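Local coordinates for serine protease inhibitor 2 (Anopheles gambiae, PDB 3PZF), which inhibits the clip-domain serine proteases CLIPB9, CLIPB10 and CLIPB4, preventing phenoloxidase activation and thereby restraining melanization in the mosquito's hemolymph, at residues 146-151 and 167-172; 188-193 and 238-243; 251-256 and 370-375. One frame throughout, in Å; residues are numbered along the deposited sequence.

Contact 1: residues 146-151 and 167-172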
ATOM      1  N   GLN A 146     -18.541  12.240  17.793  1.00 46.69           N
ATOM      2  CA  GLN A 146     -17.400  12.083  18.683  1.00 50.21           C
ATOM      3  C   GLN A 146     -16.485  10.979  18.168  1.00 46.85           C
ATOM      4  O   GLN A 146     -15.264  11.113  18.222  1.00 44.78           O
ATOM      5  CB  GLN A 146     -17.878  11.785  20.104  1.00 51.85           C
ATOM      6  CG  GLN A 146     -16.945  10.946  20.955  1.00 64.02           C
ATOM      7  CD  GLN A 146     -17.587  10.556  22.283  1.00 74.82           C
ATOM      8  OE1 GLN A 146     -17.822   9.376  22.552  1.00 64.03           O
ATOM      9  NE2 GLN A 146     -17.886  11.554  23.110  1.00 81.36           N
ATOM     10  N   THR A 147     -17.084   9.906  17.655  1.00 43.13           N
ATOM     11  CA  THR A 147     -16.328   8.727  17.219  1.00 39.00           C
ATOM     12  C   THR A 147     -15.490   9.064  15.992  1.00 43.02           C
ATOM     13  O   THR A 147     -14.319   8.714  15.933  1.00 40.34           O
ATOM     14  CB  THR A 147     -17.256   7.529  16.910  1.00 39.44           C
ATOM     15  OG1 THR A 147     -18.036   7.211  18.075  1.00 47.80           O
ATOM     16  CG2 THR A 147     -16.431   6.268  16.510  1.00 38.35           C
ATOM     17  N   ALA A 148     -16.084   9.763  15.025  1.00 42.81           N
ATOM     18  CA  ALA A 148     -15.358  10.192  13.831  1.00 41.65           C
ATOM     19  C   ALA A 148     -14.148  11.038  14.216  1.00 48.38           C
ATOM     20  O   ALA A 148     -13.054  10.868  13.662  1.00 40.18           O
ATOM     21  CB  ALA A 148     -16.275  10.963  12.893  1.00 51.15           C
ATOM     22  N   ALA A 149     -14.349  11.941  15.169  1.00 47.23           N
ATOM     23  CA  ALA A 149     -13.274  12.784  15.685  1.00 49.27           C
ATOM     24  C   ALA A 149     -12.162  11.932  16.291  1.00 44.84           C
ATOM     25  O   ALA A 149     -10.975  12.192  16.085  1.00 43.73           O
ATOM     26  CB  ALA A 149     -13.824  13.756  16.730  1.00 46.81           C
ATOM     27  N   THR A 150     -12.545  10.907  17.037  1.00 43.47           N
ATOM     28  CA  THR A 150     -11.560  10.060  17.673  1.00 38.43           C
ATOM     29  C   THR A 150     -10.732   9.338  16.609  1.00 39.69           C
ATOM     30  O   THR A 150      -9.504   9.332  16.668  1.00 37.97           O
ATOM     31  CB  THR A 150     -12.226   9.058  18.607  1.00 41.10           C
ATOM     32  OG1 THR A 150     -12.871   9.771  19.681  1.00 46.27           O
ATOM     33  CG2 THR A 150     -11.191   8.116  19.179  1.00 43.84           C
ATOM     34  N   ILE A 151     -11.409   8.737  15.638  1.00 37.71           N
ATOM     35  CA  ILE A 151     -10.725   8.000  14.582  1.00 32.99           C
ATOM     36  C   ILE A 151      -9.834   8.933  13.753  1.00 33.70           C
ATOM     37  O   ILE A 151      -8.700   8.597  13.441  1.00 32.84           O
ATOM     38  CB  ILE A 151     -11.733   7.264  13.679  1.00 35.33           C
ATOM     39  CG1 ILE A 151     -12.422   6.154  14.493  1.00 35.49           C
ATOM     40  CG2 ILE A 151     -11.010   6.681  12.428  1.00 32.25           C
ATOM     41  CD1 ILE A 151     -13.604   5.520  13.813  1.00 35.22           C
ATOM     42  N   VAL A 167     -12.828   9.115   8.025  1.00 35.91           N
ATOM     43  CA  VAL A 167     -14.250   8.792   8.069  1.00 32.93           C
ATOM     44  C   VAL A 167     -15.090  10.033   8.379  1.00 40.99           C
ATOM     45  O   VAL A 167     -14.594  11.015   8.912  1.00 36.45           O
ATOM     46  CB  VAL A 167     -14.585   7.709   9.133  1.00 33.52           C
ATOM     47  CG1 VAL A 167     -13.876   6.382   8.835  1.00 38.06           C
ATOM     48  CG2 VAL A 167     -14.253   8.213  10.543  1.00 37.76           C
ATOM     49  N   THR A 168     -16.358   9.984   8.009  1.00 40.13           N
ATOM     50  CA  THR A 168     -17.327  10.991   8.443  1.00 45.45           C
ATOM     51  C   THR A 168     -18.353  10.285   9.316  1.00 48.29           C
ATOM     52  O   THR A 168     -18.435   9.063   9.283  1.00 42.69           O
ATOM     53  CB  THR A 168     -18.050  11.624   7.241  1.00 47.10           C
ATOM     54  OG1 THR A 168     -18.808  10.615   6.563  1.00 50.33           O
ATOM     55  CG2 THR A 168     -17.049  12.264   6.277  1.00 46.69           C
ATOM     56  N   PRO A 169     -19.141  11.034  10.102  1.00 50.93           N
ATOM     57  CA  PRO A 169     -20.194  10.350  10.858  1.00 54.78           C
ATOM     58  C   PRO A 169     -21.036   9.406   9.981  1.00 56.07           C
ATOM     59  O   PRO A 169     -21.423   8.321  10.431  1.00 47.88           O
ATOM     60  CB  PRO A 169     -21.036  11.510  11.400  1.00 54.39           C
ATOM     61  CG  PRO A 169     -20.034  12.626  11.570  1.00 54.29           C
ATOM     62  CD  PRO A 169     -19.074  12.475  10.411  1.00 53.74           C
ATOM     63  N   ASP A 170     -21.290   9.803   8.737  1.00 51.16           N
ATOM     64  CA  ASP A 170     -22.144   9.022   7.843  1.00 59.81           C
ATOM     65  C   ASP A 170     -21.542   7.657   7.492  1.00 57.66           C
ATOM     66  O   ASP A 170     -22.275   6.687   7.290  1.00 61.90           O
ATOM     67  CB  ASP A 170     -22.447   9.816   6.559  1.00 65.21           C
ATOM     68  CG  ASP A 170     -23.573  10.821   6.745  1.00 80.86           C
ATOM     69  OD1 ASP A 170     -24.537  10.508   7.474  1.00 83.14           O
ATOM     70  OD2 ASP A 170     -23.497  11.923   6.161  1.00 82.60           O
ATOM     71  N   SER A 171     -20.216   7.582   7.412  1.00 43.67           N
ATOM     72  CA  SER A 171     -19.543   6.326   7.081  1.00 46.24           C
ATOM     73  C   SER A 171     -19.443   5.371   8.281  1.00 50.22           C
ATOM     74  O   SER A 171     -18.956   4.249   8.141  1.00 49.84           O
ATOM     75  CB  SER A 171     -18.156   6.594   6.490  1.00 54.60           C
ATOM     76  OG  SER A 171     -17.409   7.483   7.295  1.00 51.53           O
ATOM     77  N   LEU A 172     -19.915   5.817   9.443  1.00 42.49           N
ATOM     78  CA  LEU A 172     -19.943   4.997  10.661  1.00 46.46           C
ATOM     79  C   LEU A 172     -21.362   4.522  10.959  1.00 50.02           C
ATOM     80  O   LEU A 172     -21.591   3.801  11.933  1.00 47.92           O
ATOM     81  CB  LEU A 172     -19.405   5.789  11.864  1.00 42.34           C
ATOM     82  CG  LEU A 172     -17.952   6.278  11.715  1.00 41.00           C
ATOM     83  CD1 LEU A 172     -17.481   7.024  12.962  1.00 48.65           C
ATOM     84  CD2 LEU A 172     -17.031   5.123  11.406  1.00 40.17           C
TER
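A148, T147 and I151 make an apolar helix-to-loop contact with V167, P169 and L172, where helix 144-158 packs against the chain that returns from it towards strand 177-188. A148 sits in the middle. Its CB points at the loop and is met from three directions: P169 CD at 4.0 Å, V167 CG2 at 4.1 Å and L172 CD1, also at 4.1 Å. That same CD1 comes within 3.7 Å of the backbone N of A148 and 3.8 Å of T147 CG2. The other leucine methyl, CD2, reaches I151 CD1 instead, so the two methyls of L172 touch residues one turn apart. V167 holds CG2 between its backbone N and carbonyl carbon (chi1 of CG1 -62°), and with this methyl meets I151 CG2 at 4.1 Å, the two side chains crossing at about a right angle. In serpins this helix is helix F, which lies across the face of the main sheet; I151 of the helix also touches V180 of strand 177-188, and L172 of the loop touches T178. The loop is tied up on itself: S171 OG donates to T168 O at 2.7 Å, on an in-plane lone pair, and S171 N shares that acceptor. On the helix side, T147 OG1 turns to the carbonyl of N143.

Contact 2: residues 188-193 and 238-243; sequences LWTYPF and PYRGNK
W189 and Y239 share one first torsion, CG anti to the carbonyl carbon (chi1 -63° and -66°), and their side chains lie side by side, pointing the same way. The rings form an offset stack, the six-membered ring of the indole 4.5 Å between centroids from the phenol and 14° from parallel; W189 CZ3 sits over the rim of the tyrosine face, 3.5 Å from CZ. The two backbones make a single bridge. R240 N donates to L188 O at 2.8 Å and T190 N to P238 O at 3.0 Å. P238 O is also held by a water that it shares with Y191 N, while a second water links L188 N to R240 O. R240 runs extended from CG to NE past L188 O and W189 O, laying a face of its guanidinium over T190 O; the charge itself pairs with E353 through NH1. This is the breach of the serpin fold, the upper end of the main sheet where an inserting reactive-centre loop enters. W189 NE1 bonds to the carbonyl of N342 and Y239 OH to S346 of the hinge region, while strand 244-251 supplies M246 against both rings and strand 177-188 sets F185 edge-to-face to Y239.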
ATOM      1  N   LEU A 188      14.387   9.602   1.424  1.00 23.10           N
ATOM      2  CA  LEU A 188      15.229  10.398   0.520  1.00 23.16           C
ATOM      3  C   LEU A 188      15.722   9.536  -0.608  1.00 23.25           C
ATOM      4  O   LEU A 188      16.173   8.391  -0.395  1.00 23.86           O
ATOM      5  CB  LEU A 188      16.465  10.933   1.253  1.00 29.31           C
ATOM      6  CG  LEU A 188      16.210  12.023   2.295  1.00 36.92           C
ATOM      7  CD1 LEU A 188      17.459  12.287   3.132  1.00 39.61           C
ATOM      8  CD2 LEU A 188      15.761  13.275   1.582  1.00 42.14           C
ATOM      9  N   TRP A 189      15.700  10.068  -1.822  1.00 22.54           N
ATOM     10  CA  TRP A 189      16.313   9.332  -2.913  1.00 21.64           C
ATOM     11  C   TRP A 189      17.810   9.190  -2.662  1.00 21.19           C
ATOM     12  O   TRP A 189      18.465  10.142  -2.232  1.00 25.67           O
ATOM     13  CB  TRP A 189      16.185  10.119  -4.231  1.00 20.87           C
ATOM     14  CG  TRP A 189      14.802  10.374  -4.730  1.00 21.29           C
ATOM     15  CD1 TRP A 189      14.278  11.601  -5.087  1.00 19.37           C
ATOM     16  CD2 TRP A 189      13.776   9.414  -4.985  1.00 20.15           C
ATOM     17  NE1 TRP A 189      12.985  11.453  -5.527  1.00 22.18           N
ATOM     18  CE2 TRP A 189      12.648  10.125  -5.479  1.00 23.15           C
ATOM     19  CE3 TRP A 189      13.682   8.027  -4.839  1.00 18.92           C
ATOM     20  CZ2 TRP A 189      11.448   9.490  -5.820  1.00 22.27           C
ATOM     21  CZ3 TRP A 189      12.488   7.396  -5.178  1.00 19.37           C
ATOM     22  CH2 TRP A 189      11.391   8.122  -5.663  1.00 20.05           C
ATOM     23  N   THR A 190      18.371   8.026  -2.972  1.00 21.83           N
ATOM     24  CA  THR A 190      19.814   7.892  -3.010  1.00 22.79           C
ATOM     25  C   THR A 190      20.381   8.871  -4.065  1.00 29.66           C
ATOM     26  O   THR A 190      21.443   9.463  -3.892  1.00 25.79           O
ATOM     27  CB  THR A 190      20.196   6.458  -3.366  1.00 29.43           C
ATOM     28  OG1 THR A 190      19.572   5.564  -2.424  1.00 26.39           O
ATOM     29  CG2 THR A 190      21.721   6.284  -3.350  1.00 33.91           C
ATOM     30  N   TYR A 191      19.638   9.062  -5.145  1.00 21.19           N
ATOM     31  CA  TYR A 191      20.093   9.922  -6.248  1.00 26.76           C
ATOM     32  C   TYR A 191      19.039  11.020  -6.473  1.00 27.40           C
ATOM     33  O   TYR A 191      18.091  10.838  -7.212  1.00 25.77           O
ATOM     34  CB  TYR A 191      20.296   9.102  -7.517  1.00 26.44           C
ATOM     35  CG  TYR A 191      21.324   7.999  -7.319  1.00 25.28           C
ATOM     36  CD1 TYR A 191      22.665   8.319  -7.146  1.00 35.24           C
ATOM     37  CD2 TYR A 191      20.939   6.670  -7.238  1.00 25.87           C
ATOM     38  CE1 TYR A 191      23.616   7.333  -6.939  1.00 46.52           C
ATOM     39  CE2 TYR A 191      21.893   5.668  -7.029  1.00 32.59           C
ATOM     40  CZ  TYR A 191      23.219   6.015  -6.885  1.00 40.43           C
ATOM     41  OH  TYR A 191      24.155   5.036  -6.665  1.00 42.58           O
ATOM     42  N   PRO A 192      19.200  12.152  -5.800  1.00 23.05           N
ATOM     43  CA  PRO A 192      18.129  13.164  -5.911  1.00 25.88           C
ATOM     44  C   PRO A 192      18.185  13.850  -7.278  1.00 22.06           C
ATOM     45  O   PRO A 192      19.270  13.913  -7.883  1.00 28.15           O
ATOM     46  CB  PRO A 192      18.479  14.174  -4.813  1.00 31.02           C
ATOM     47  CG  PRO A 192      19.952  13.974  -4.547  1.00 31.47           C
ATOM     48  CD  PRO A 192      20.213  12.504  -4.790  1.00 30.42           C
ATOM     49  N   PHE A 193      17.045  14.343  -7.750  1.00 25.00           N
ATOM     50  CA  PHE A 193      17.014  15.163  -8.976  1.00 25.22           C
ATOM     51  C   PHE A 193      17.504  16.574  -8.760  1.00 27.63           C
ATOM     52  O   PHE A 193      17.263  17.171  -7.705  1.00 27.44           O
ATOM     53  CB  PHE A 193      15.578  15.245  -9.485  1.00 22.21           C
ATOM     54  CG  PHE A 193      15.018  13.915  -9.916  1.00 22.13           C
ATOM     55  CD1 PHE A 193      14.970  13.586 -11.270  1.00 26.03           C
ATOM     56  CD2 PHE A 193      14.568  12.990  -8.986  1.00 20.23           C
ATOM     57  CE1 PHE A 193      14.442  12.391 -11.689  1.00 25.42           C
ATOM     58  CE2 PHE A 193      14.038  11.777  -9.396  1.00 25.11           C
ATOM     59  CZ  PHE A 193      13.998  11.463 -10.761  1.00 24.11           C
ATOM     60  N   PRO A 238      16.110   3.974  -5.921  1.00 19.15           N
ATOM     61  CA  PRO A 238      16.300   3.569  -4.527  1.00 22.23           C
ATOM     62  C   PRO A 238      16.197   4.740  -3.555  1.00 23.41           C
ATOM     63  O   PRO A 238      16.542   5.859  -3.917  1.00 23.56           O
ATOM     64  CB  PRO A 238      17.732   3.034  -4.525  1.00 24.07           C
ATOM     65  CG  PRO A 238      18.408   3.794  -5.646  1.00 27.23           C
ATOM     66  CD  PRO A 238      17.364   3.870  -6.696  1.00 27.32           C
ATOM     67  N   TYR A 239      15.738   4.470  -2.334  1.00 21.80           N
ATOM     68  CA  TYR A 239      15.837   5.434  -1.247  1.00 19.58           C
ATOM     69  C   TYR A 239      17.043   5.130  -0.357  1.00 23.86           C
ATOM     70  O   TYR A 239      17.471   3.982  -0.269  1.00 26.26           O
ATOM     71  CB  TYR A 239      14.577   5.374  -0.371  1.00 19.52           C
ATOM     72  CG  TYR A 239      13.295   5.820  -1.033  1.00 18.98           C
ATOM     73  CD1 TYR A 239      12.941   7.170  -1.083  1.00 20.99           C
ATOM     74  CD2 TYR A 239      12.414   4.889  -1.560  1.00 20.01           C
ATOM     75  CE1 TYR A 239      11.745   7.573  -1.664  1.00 21.96           C
ATOM     76  CE2 TYR A 239      11.209   5.287  -2.134  1.00 21.07           C
ATOM     77  CZ  TYR A 239      10.888   6.625  -2.187  1.00 20.26           C
ATOM     78  OH  TYR A 239       9.694   7.022  -2.758  1.00 22.24           O
ATOM     79  N   ARG A 240      17.561   6.134   0.347  1.00 25.38           N
ATOM     80  CA  ARG A 240      18.647   5.906   1.301  1.00 29.09           C
ATOM     81  C   ARG A 240      18.172   4.981   2.414  1.00 28.70           C
ATOM     82  O   ARG A 240      17.016   5.034   2.822  1.00 25.66           O
ATOM     83  CB  ARG A 240      19.126   7.228   1.902  1.00 29.96           C
ATOM     84  CG  ARG A 240      19.662   8.201   0.856  1.00 34.53           C
ATOM     85  CD  ARG A 240      20.434   9.352   1.458  1.00 39.14           C
ATOM     86  NE  ARG A 240      20.872  10.247   0.387  1.00 57.89           N
ATOM     87  CZ  ARG A 240      21.976  10.075  -0.341  1.00 61.72           C
ATOM     88  NH1 ARG A 240      22.788   9.045  -0.104  1.00 63.16           N
ATOM     89  NH2 ARG A 240      22.274  10.942  -1.306  1.00 48.92           N
ATOM     90  N   GLY A 241      19.072   4.130   2.890  1.00 29.05           N
ATOM     91  CA  GLY A 241      18.746   3.206   3.963  1.00 28.57           C
ATOM     92  C   GLY A 241      19.014   1.746   3.624  1.00 32.86           C
ATOM     93  O   GLY A 241      18.883   0.876   4.490  1.00 36.56           O
ATOM     94  N   ASN A 242      19.377   1.488   2.372  1.00 28.01           N
ATOM     95  CA  ASN A 242      19.612   0.134   1.859  1.00 37.76           C
ATOM     96  C   ASN A 242      18.457  -0.804   2.111  1.00 37.54           C
ATOM     97  O   ASN A 242      18.663  -1.982   2.439  1.00 37.43           O
ATOM     98  CB  ASN A 242      20.878  -0.475   2.467  1.00 41.05           C
ATOM     99  CG  ASN A 242      22.134   0.223   2.004  1.00 55.58           C
ATOM    100  OD1 ASN A 242      22.967   0.619   2.817  1.00 61.29           O
ATOM    101  ND2 ASN A 242      22.270   0.399   0.688  1.00 60.62           N
ATOM    102  N   LYS A 243      17.241  -0.302   1.974  1.00 31.07           N
ATOM    103  CA  LYS A 243      16.080  -1.148   2.215  1.00 24.78           C
ATOM    104  C   LYS A 243      14.952  -0.950   1.223  1.00 30.21           C
ATOM    105  O   LYS A 243      14.375  -1.933   0.749  1.00 25.14           O
ATOM    106  CB  LYS A 243      15.529  -0.943   3.616  1.00 32.28           C
ATOM    107  CG  LYS A 243      14.252  -1.714   3.831  1.00 38.67           C
ATOM    108  CD  LYS A 243      14.118  -2.186   5.258  1.00 44.83           C
ATOM    109  CE  LYS A 243      15.180  -3.202   5.610  1.00 38.37           C
ATOM    110  NZ  LYS A 243      15.219  -3.382   7.074  1.00 50.60           N
TER
HETATM  111  O   HOH W   1      15.495   7.414   2.937  1.00 30.70           O
HETATM  112  O   HOH W   2      17.553   7.294  -6.157  1.00 23.51           O

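Contact 3: residues 251-256 and 370-375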
ATOM      1  N   PRO A 251       3.937   2.166 -19.355  1.00 22.44           N
ATOM      2  CA  PRO A 251       3.515   1.451 -20.568  1.00 23.55           C
ATOM      3  C   PRO A 251       4.137   2.114 -21.805  1.00 25.25           C
ATOM      4  O   PRO A 251       4.210   3.330 -21.847  1.00 23.87           O
ATOM      5  CB  PRO A 251       1.984   1.652 -20.583  1.00 26.92           C
ATOM      6  CG  PRO A 251       1.615   1.823 -19.113  1.00 24.28           C
ATOM      7  CD  PRO A 251       2.788   2.583 -18.514  1.00 21.95           C
ATOM      8  N   ASN A 252       4.634   1.331 -22.751  1.00 21.32           N
ATOM      9  CA  ASN A 252       5.076   1.891 -24.009  1.00 23.76           C
ATOM     10  C   ASN A 252       3.913   2.659 -24.615  1.00 33.37           C
ATOM     11  O   ASN A 252       2.750   2.436 -24.257  1.00 29.03           O
ATOM     12  CB  ASN A 252       5.518   0.769 -24.957  1.00 32.31           C
ATOM     13  CG  ASN A 252       6.676  -0.059 -24.408  1.00 37.89           C
ATOM     14  OD1 ASN A 252       7.510   0.403 -23.602  1.00 30.52           O
ATOM     15  ND2 ASN A 252       6.751  -1.293 -24.875  1.00 27.99           N
ATOM     16  N   PRO A 253       4.211   3.590 -25.533  1.00 28.98           N
ATOM     17  CA  PRO A 253       3.158   4.485 -26.032  1.00 32.56           C
ATOM     18  C   PRO A 253       2.012   3.732 -26.714  1.00 31.39           C
ATOM     19  O   PRO A 253       0.894   4.236 -26.772  1.00 37.23           O
ATOM     20  CB  PRO A 253       3.898   5.369 -27.046  1.00 37.56           C
ATOM     21  CG  PRO A 253       5.328   5.304 -26.646  1.00 36.69           C
ATOM     22  CD  PRO A 253       5.536   3.917 -26.087  1.00 32.86           C
ATOM     23  N   ASP A 254       2.299   2.529 -27.189  1.00 33.37           N
ATOM     24  CA  ASP A 254       1.331   1.696 -27.889  1.00 47.90           C
ATOM     25  C   ASP A 254       0.294   1.075 -26.944  1.00 44.98           C
ATOM     26  O   ASP A 254      -0.698   0.515 -27.403  1.00 43.15           O
ATOM     27  CB  ASP A 254       2.069   0.553 -28.602  1.00 55.00           C
ATOM     28  CG  ASP A 254       2.287   0.816 -30.087  1.00 74.15           C
ATOM     29  OD1 ASP A 254       2.231   1.992 -30.506  1.00 75.89           O
ATOM     30  OD2 ASP A 254       2.523  -0.163 -30.836  1.00 73.91           O
ATOM     31  N   ASN A 255       0.530   1.178 -25.636  1.00 32.33           N
ATOM     32  CA  ASN A 255      -0.243   0.436 -24.643  1.00 29.50           C
ATOM     33  C   ASN A 255      -0.755   1.344 -23.556  1.00 35.01           C
ATOM     34  O   ASN A 255      -0.198   2.406 -23.329  1.00 34.97           O
ATOM     35  CB  ASN A 255       0.621  -0.624 -23.964  1.00 29.63           C
ATOM     36  CG  ASN A 255       1.180  -1.635 -24.939  1.00 48.90           C
ATOM     37  OD1 ASN A 255       0.477  -2.112 -25.820  1.00 55.07           O
ATOM     38  ND2 ASN A 255       2.453  -1.961 -24.788  1.00 47.07           N
ATOM     39  N   THR A 256      -1.792   0.894 -22.857  1.00 40.93           N
ATOM     40  CA  THR A 256      -2.358   1.660 -21.753  1.00 38.97           C
ATOM     41  C   THR A 256      -1.962   1.004 -20.452  1.00 30.60           C
ATOM     42  O   THR A 256      -1.486  -0.131 -20.443  1.00 31.04           O
ATOM     43  CB  THR A 256      -3.899   1.670 -21.786  1.00 36.15           C
ATOM     44  OG1 THR A 256      -4.366   0.320 -21.672  1.00 33.23           O
ATOM     45  CG2 THR A 256      -4.423   2.290 -23.078  1.00 49.97           C
ATOM     46  N   ALA A 370       8.253   9.746 -18.349  1.00 20.43           N
ATOM     47  CA  ALA A 370       6.920   9.403 -17.866  1.00 18.98           C
ATOM     48  C   ALA A 370       5.951  10.588 -18.020  1.00 24.20           C
ATOM     49  O   ALA A 370       5.562  11.193 -17.032  1.00 22.96           O
ATOM     50  CB  ALA A 370       6.985   8.975 -16.373  1.00 21.55           C
ATOM     51  N   ASN A 371       5.592  10.920 -19.253  1.00 19.92           N
ATOM     52  CA  ASN A 371       4.603  11.981 -19.486  1.00 18.95           C
ATOM     53  C   ASN A 371       3.244  11.395 -19.898  1.00 24.97           C
ATOM     54  O   ASN A 371       2.460  12.036 -20.592  1.00 24.72           O
ATOM     55  CB  ASN A 371       5.131  12.964 -20.528  1.00 19.94           C
ATOM     56  CG  ASN A 371       5.249  12.342 -21.910  1.00 28.57           C
ATOM     57  OD1 ASN A 371       5.150  11.122 -22.073  1.00 23.74           O
ATOM     58  ND2 ASN A 371       5.494  13.187 -22.915  1.00 24.76           N
ATOM     59  N   ARG A 372       2.989  10.165 -19.469  1.00 24.33           N
ATOM     60  CA  ARG A 372       1.681   9.538 -19.615  1.00 24.40           C
ATOM     61  C   ARG A 372       1.472   8.617 -18.400  1.00 23.69           C
ATOM     62  O   ARG A 372       2.370   8.477 -17.602  1.00 21.35           O
ATOM     63  CB  ARG A 372       1.579   8.759 -20.917  1.00 31.56           C
ATOM     64  CG  ARG A 372       2.612   7.717 -21.071  1.00 27.56           C
ATOM     65  CD  ARG A 372       2.621   7.145 -22.490  1.00 38.85           C
ATOM     66  NE  ARG A 372       3.730   6.209 -22.534  1.00 32.25           N
ATOM     67  CZ  ARG A 372       4.952   6.531 -22.932  1.00 27.08           C
ATOM     68  NH1 ARG A 372       5.199   7.750 -23.417  1.00 28.24           N
ATOM     69  NH2 ARG A 372       5.916   5.631 -22.875  1.00 27.72           N
ATOM     70  N   PRO A 373       0.276   8.040 -18.246  1.00 22.02           N
ATOM     71  CA  PRO A 373      -0.004   7.341 -16.974  1.00 17.47           C
ATOM     72  C   PRO A 373       0.931   6.147 -16.720  1.00 18.45           C
ATOM     73  O   PRO A 373       1.426   5.511 -17.654  1.00 20.49           O
ATOM     74  CB  PRO A 373      -1.451   6.852 -17.152  1.00 21.94           C
ATOM     75  CG  PRO A 373      -2.091   7.943 -17.992  1.00 21.97           C
ATOM     76  CD  PRO A 373      -0.953   8.261 -19.028  1.00 22.46           C
ATOM     77  N   PHE A 374       1.194   5.884 -15.449  1.00 16.87           N
ATOM     78  CA  PHE A 374       2.116   4.802 -15.097  1.00 17.63           C
ATOM     79  C   PHE A 374       1.765   4.240 -13.752  1.00 19.37           C
ATOM     80  O   PHE A 374       0.970   4.827 -13.015  1.00 18.82           O
ATOM     81  CB  PHE A 374       3.562   5.329 -15.098  1.00 18.02           C
ATOM     82  CG  PHE A 374       3.804   6.507 -14.171  1.00 19.11           C
ATOM     83  CD1 PHE A 374       3.707   7.824 -14.651  1.00 19.55           C
ATOM     84  CD2 PHE A 374       4.174   6.306 -12.849  1.00 19.29           C
ATOM     85  CE1 PHE A 374       3.967   8.892 -13.834  1.00 21.00           C
ATOM     86  CE2 PHE A 374       4.436   7.380 -12.007  1.00 19.96           C
ATOM     87  CZ  PHE A 374       4.312   8.697 -12.508  1.00 20.81           C
ATOM     88  N   ILE A 375       2.357   3.074 -13.459  1.00 19.49           N
ATOM     89  CA  ILE A 375       2.171   2.361 -12.191  1.00 20.08           C
ATOM     90  C   ILE A 375       3.432   2.557 -11.386  1.00 18.83           C
ATOM     91  O   ILE A 375       4.509   2.654 -11.959  1.00 18.49           O
ATOM     92  CB  ILE A 375       1.980   0.865 -12.502  1.00 20.16           C
ATOM     93  CG1 ILE A 375       0.701   0.705 -13.347  1.00 25.39           C
ATOM     94  CG2 ILE A 375       1.972  -0.010 -11.176  1.00 17.48           C
ATOM     95  CD1 ILE A 375       0.659  -0.569 -14.232  1.00 26.79           C
TER
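R372 reaches over to P251 and P253 and grips the carbonyl at the end of strand 244-251. Its CB already points at the 251-256 segment. CG takes the position between the backbone N and the carbonyl carbon (chi1 57°), and from there the chain runs extended to NE. CD passes P251 O at 4.2 Å. NE donates to that oxygen at 3.0 Å, close to the direction of the C=O bond. CZ then turns out of the extended line and presents the group side-on, so that NH2 can donate to P251 O as well, also at 3.0 Å. Both bonds are somewhat bent, with N-H...O angles of 152° and 146°, as expected when two nitrogens converge on one acceptor; the oxygen stays in the guanidinium plane. The flat group then serves a second time: the ring of P253 lies over one face, its CG 3.7 Å above the plane and shifted towards the rim, its CD 3.7 Å from NH2. The charge is thus held at its edge and covered on one face by proline.

In the serpin fold, strands 244-251 and 374-380 are antiparallel neighbours in sheet B, and the contact lies where one strand ends and the other begins. I375 continues the pairing by backbone hydrogen bonding with I249. P251 CD rests 3.3 Å from the carbonyl oxygen of P373, and more loosely by F374 CB. Beyond P251 the chain makes a type I turn, N255 N bonding back to N252 O, and T256 is the N-cap of helix 257-263, whose V257 packs on both P251 and P373. N252 OD1 takes a bond from N226, and the ring of F374 goes to F248, L250, P286 and F288.

In the fold
The three contacts follow one another along the chain, each closing before the next opens. Contact 1 stands apart, its centre 37 Å from that of contact 2 and 38 Å from that of contact 3; contacts 1 and 2 lie on opposite sides of the chain's centre. Strand 177-188 of the main sheet connects them: contact 1 packs near its start and contact 2 begins at its end. Contacts 2 and 3 are closer, 24 Å between centres and about 9 Å at the nearest atoms, and strand 244-251 runs from one to the other. The set therefore marks the helix-covered face of the main sheet, its entrance beside the hinge, and the adjoining sheet B of an inhibitory serpin.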